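Local coordinates for acyl carrier protein (Leishmania major, PDB 5ZWS), which probably carries growing acyl chains during fatty acid biosynthesis, on a phosphopantetheine arm that is absent from this apo form, at residues Phe54-Pro59 with Ala77-Ala82. Numbering follows the deposited sequence.
Sequences FILDIP and AQNPMA
Leu56 packs both methyls against the turn formed by Asn79-Ala82, at one end of the helical bundle of an acyl carrier protein, and the meeting illustrates how a helix-ending loop can be packed against a chain terminus largely by van der Waals contact. Segment 54-59 follows helix 40-53, which closes in a Schellman motif with Ile55 at its positive-phi C-prime position; segment 77-82 follows helix 69-77 and folds into a type I beta turn.

No hydrogen bond joins the two segments, so van der Waals contact does the work. The two branches of Leu56 lean to different parts of the turn. Leu56 CD2 lies mainly against the amide of Asn79, 3.4 Å from Asn79 ND2, the side chains arriving from opposite directions. Leu56 CD1 turns mainly to the next part of the turn, where it sits 3.8 Å from Met81 CB; there the side chains cross at about a right angle, and the rest of Met81 bends away. The leucine owes this reach to its first torsion, which sets CG opposite the backbone N (chi1 -164°). Beside it, Phe54 CB packs 4.0 Å from Ala82 CB, and the same methyl approaches the ring obliquely. Ile76 of helix 69-77 touches Phe54, Leu56 and Ala82, while Val7 and Val11 of helix 3-17 also pack on Phe54, tying the contact to the bundle interior. A backbone hydrogen bond between Phe54 and Lys83 fastens the chain end just beyond it.

Polar bonds act within the turn. Ala82 N donates to Asn79 O at 3.2 Å, and the Asn79 side chain adds an Asx turn: Met81 N donates to Asn79 OD1 at 3.0 Å, with an N-H...O angle of 159° and the donor tilted 24° from the carbonyl plane.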
ATOM      1  N   PHE A  54      -2.551  -6.944  -8.602  1.00  5.23           N
ATOM      2  CA  PHE A  54      -1.708  -7.574  -7.596  1.00  5.62           C
ATOM      3  C   PHE A  54      -0.889  -8.734  -8.153  1.00  6.54           C
ATOM      4  O   PHE A  54      -0.290  -9.482  -7.373  1.00  6.06           O
ATOM      5  CB  PHE A  54      -2.569  -8.041  -6.417  1.00  5.21           C
ATOM      6  CG  PHE A  54      -3.366  -6.933  -5.782  1.00  7.56           C
ATOM      7  CD1 PHE A  54      -2.808  -6.134  -4.795  1.00  9.25           C
ATOM      8  CD2 PHE A  54      -4.669  -6.682  -6.181  1.00  9.03           C
ATOM      9  CE1 PHE A  54      -3.540  -5.107  -4.213  1.00 10.26           C
ATOM     10  CE2 PHE A  54      -5.405  -5.660  -5.605  1.00 11.18           C
ATOM     11  CZ  PHE A  54      -4.837  -4.871  -4.617  1.00 11.50           C
ATOM     12  N   ILE A  55      -0.832  -8.879  -9.484  1.00  7.46           N
ATOM     13  CA  ILE A  55      -0.137  -9.963 -10.176  1.00 10.13           C
ATOM     14  C   ILE A  55      -0.415 -11.269  -9.445  1.00 11.45           C
ATOM     15  O   ILE A  55       0.506 -11.945  -8.976  1.00 13.68           O
ATOM     16  CB  ILE A  55       1.375  -9.695 -10.282  1.00 11.04           C
ATOM     17  CG1 ILE A  55       1.633  -8.240 -10.668  1.00 10.34           C
ATOM     18  CG2 ILE A  55       2.003 -10.598 -11.335  1.00 13.42           C
ATOM     19  CD1 ILE A  55       3.085  -7.944 -10.962  1.00 10.50           C
ATOM     20  N   LEU A  56      -1.692 -11.622  -9.337  1.00 11.84           N
ATOM     21  CA  LEU A  56      -2.134 -12.710  -8.477  1.00 14.28           C
ATOM     22  C   LEU A  56      -3.129 -13.585  -9.219  1.00 15.12           C
ATOM     23  O   LEU A  56      -4.222 -13.128  -9.568  1.00 14.01           O
ATOM     24  CB  LEU A  56      -2.761 -12.166  -7.192  1.00 15.04           C
ATOM     25  CG  LEU A  56      -2.918 -13.180  -6.060  1.00 16.22           C
ATOM     26  CD1 LEU A  56      -1.570 -13.767  -5.676  1.00 15.06           C
ATOM     27  CD2 LEU A  56      -3.591 -12.530  -4.863  1.00 17.13           C
ATOM     28  N   ASP A  57      -2.752 -14.836  -9.463  1.00 18.06           N
ATOM     29  CA  ASP A  57      -3.682 -15.808 -10.022  1.00 21.94           C
ATOM     30  C   ASP A  57      -4.640 -16.264  -8.931  1.00 20.28           C
ATOM     31  O   ASP A  57      -4.240 -16.959  -7.991  1.00 19.46           O
ATOM     32  CB  ASP A  57      -2.940 -17.008 -10.601  1.00 28.07           C
ATOM     33  CG  ASP A  57      -3.877 -17.991 -11.277  1.00 33.60           C
ATOM     34  OD1 ASP A  57      -4.163 -17.824 -12.480  1.00 35.77           O
ATOM     35  OD2 ASP A  57      -4.341 -18.928 -10.590  1.00 35.42           O
ATOM     36  N   ILE A  58      -5.896 -15.856  -9.039  1.00 18.51           N
ATOM     37  CA  ILE A  58      -6.933 -16.254  -8.094  1.00 19.16           C
ATOM     38  C   ILE A  58      -7.641 -17.462  -8.697  1.00 18.32           C
ATOM     39  O   ILE A  58      -8.245 -17.333  -9.773  1.00 16.72           O
ATOM     40  CB  ILE A  58      -7.919 -15.107  -7.820  1.00 21.12           C
ATOM     41  CG1 ILE A  58      -7.170 -13.874  -7.305  1.00 20.04           C
ATOM     42  CG2 ILE A  58      -8.987 -15.542  -6.826  1.00 22.01           C
ATOM     43  CD1 ILE A  58      -8.050 -12.658  -7.095  1.00 20.99           C
ATOM     44  N   PRO A  59      -7.583 -18.633  -8.065  1.00 18.62           N
ATOM     45  CA  PRO A  59      -8.298 -19.795  -8.605  1.00 18.53           C
ATOM     46  C   PRO A  59      -9.795 -19.546  -8.696  1.00 17.51           C
ATOM     47  O   PRO A  59     -10.363 -18.756  -7.936  1.00 16.49           O
ATOM     48  CB  PRO A  59      -7.969 -20.920  -7.611  1.00 18.93           C
ATOM     49  CG  PRO A  59      -7.297 -20.262  -6.448  1.00 19.19           C
ATOM     50  CD  PRO A  59      -6.697 -18.993  -6.948  1.00 19.28           C
ATOM     51  N   ALA A  77      -5.764  -8.781   0.936  1.00  8.23           N
ATOM     52  CA  ALA A  77      -4.944  -8.403   2.082  1.00  9.11           C
ATOM     53  C   ALA A  77      -4.510  -9.610   2.907  1.00 11.28           C
ATOM     54  O   ALA A  77      -3.552  -9.503   3.682  1.00 10.31           O
ATOM     55  CB  ALA A  77      -5.690  -7.403   2.966  1.00  9.15           C
ATOM     56  N   GLN A  78      -5.184 -10.748   2.755  1.00 11.71           N
ATOM     57  CA  GLN A  78      -4.823 -11.977   3.449  1.00 12.56           C
ATOM     58  C   GLN A  78      -4.026 -12.938   2.577  1.00 11.62           C
ATOM     59  O   GLN A  78      -3.634 -14.007   3.055  1.00 12.79           O
ATOM     60  CB  GLN A  78      -6.080 -12.680   3.972  1.00 16.56           C
ATOM     61  CG  GLN A  78      -6.913 -11.841   4.924  1.00 20.40           C
ATOM     62  CD  GLN A  78      -6.109 -11.316   6.096  1.00 24.32           C
ATOM     63  OE1 GLN A  78      -5.805 -10.124   6.169  1.00 26.34           O
ATOM     64  NE2 GLN A  78      -5.766 -12.204   7.025  1.00 23.30           N
ATOM     65  N   ASN A  79      -3.786 -12.593   1.314  1.00 10.36           N
ATOM     66  CA  ASN A  79      -2.988 -13.431   0.436  1.00 10.73           C
ATOM     67  C   ASN A  79      -1.566 -12.895   0.427  1.00  9.96           C
ATOM     68  O   ASN A  79      -1.324 -11.825  -0.155  1.00  8.54           O
ATOM     69  CB  ASN A  79      -3.573 -13.440  -0.976  1.00  9.89           C
ATOM     70  CG  ASN A  79      -2.979 -14.530  -1.852  1.00 10.54           C
ATOM     71  OD1 ASN A  79      -1.793 -14.847  -1.760  1.00 10.03           O
ATOM     72  ND2 ASN A  79      -3.814 -15.120  -2.702  1.00  9.27           N
ATOM     73  N   PRO A  80      -0.600 -13.587   1.038  1.00 10.09           N
ATOM     74  CA  PRO A  80       0.769 -13.052   1.108  1.00 11.03           C
ATOM     75  C   PRO A  80       1.494 -13.004  -0.227  1.00 11.99           C
ATOM     76  O   PRO A  80       2.617 -12.488  -0.278  1.00 10.89           O
ATOM     77  CB  PRO A  80       1.475 -14.013   2.078  1.00 11.17           C
ATOM     78  CG  PRO A  80       0.662 -15.259   2.069  1.00  9.89           C
ATOM     79  CD  PRO A  80      -0.746 -14.880   1.732  1.00  9.57           C
ATOM     80  N   MET A  81       0.907 -13.522  -1.305  1.00 12.23           N
ATOM     81  CA  MET A  81       1.535 -13.477  -2.619  1.00 14.48           C
ATOM     82  C   MET A  81       1.090 -12.282  -3.450  1.00 16.32           C
ATOM     83  O   MET A  81       1.600 -12.096  -4.560  1.00 17.87           O
ATOM     84  CB  MET A  81       1.252 -14.773  -3.389  1.00 15.35           C
ATOM     85  CG  MET A  81       1.955 -15.998  -2.819  1.00 16.60           C
ATOM     86  SD  MET A  81       3.741 -15.952  -3.085  1.00 18.02           S
ATOM     87  CE  MET A  81       3.821 -15.919  -4.873  1.00 18.75           C
ATOM     88  N   ALA A  82       0.160 -11.473  -2.948  1.00 16.11           N
ATOM     89  CA  ALA A  82      -0.250 -10.272  -3.665  1.00 14.16           C
ATOM     90  C   ALA A  82       0.933  -9.328  -3.829  1.00 13.51           C
ATOM     91  O   ALA A  82       1.713  -9.114  -2.897  1.00 12.94           O
ATOM     92  CB  ALA A  82      -1.392  -9.573  -2.926  1.00 11.74           C
TER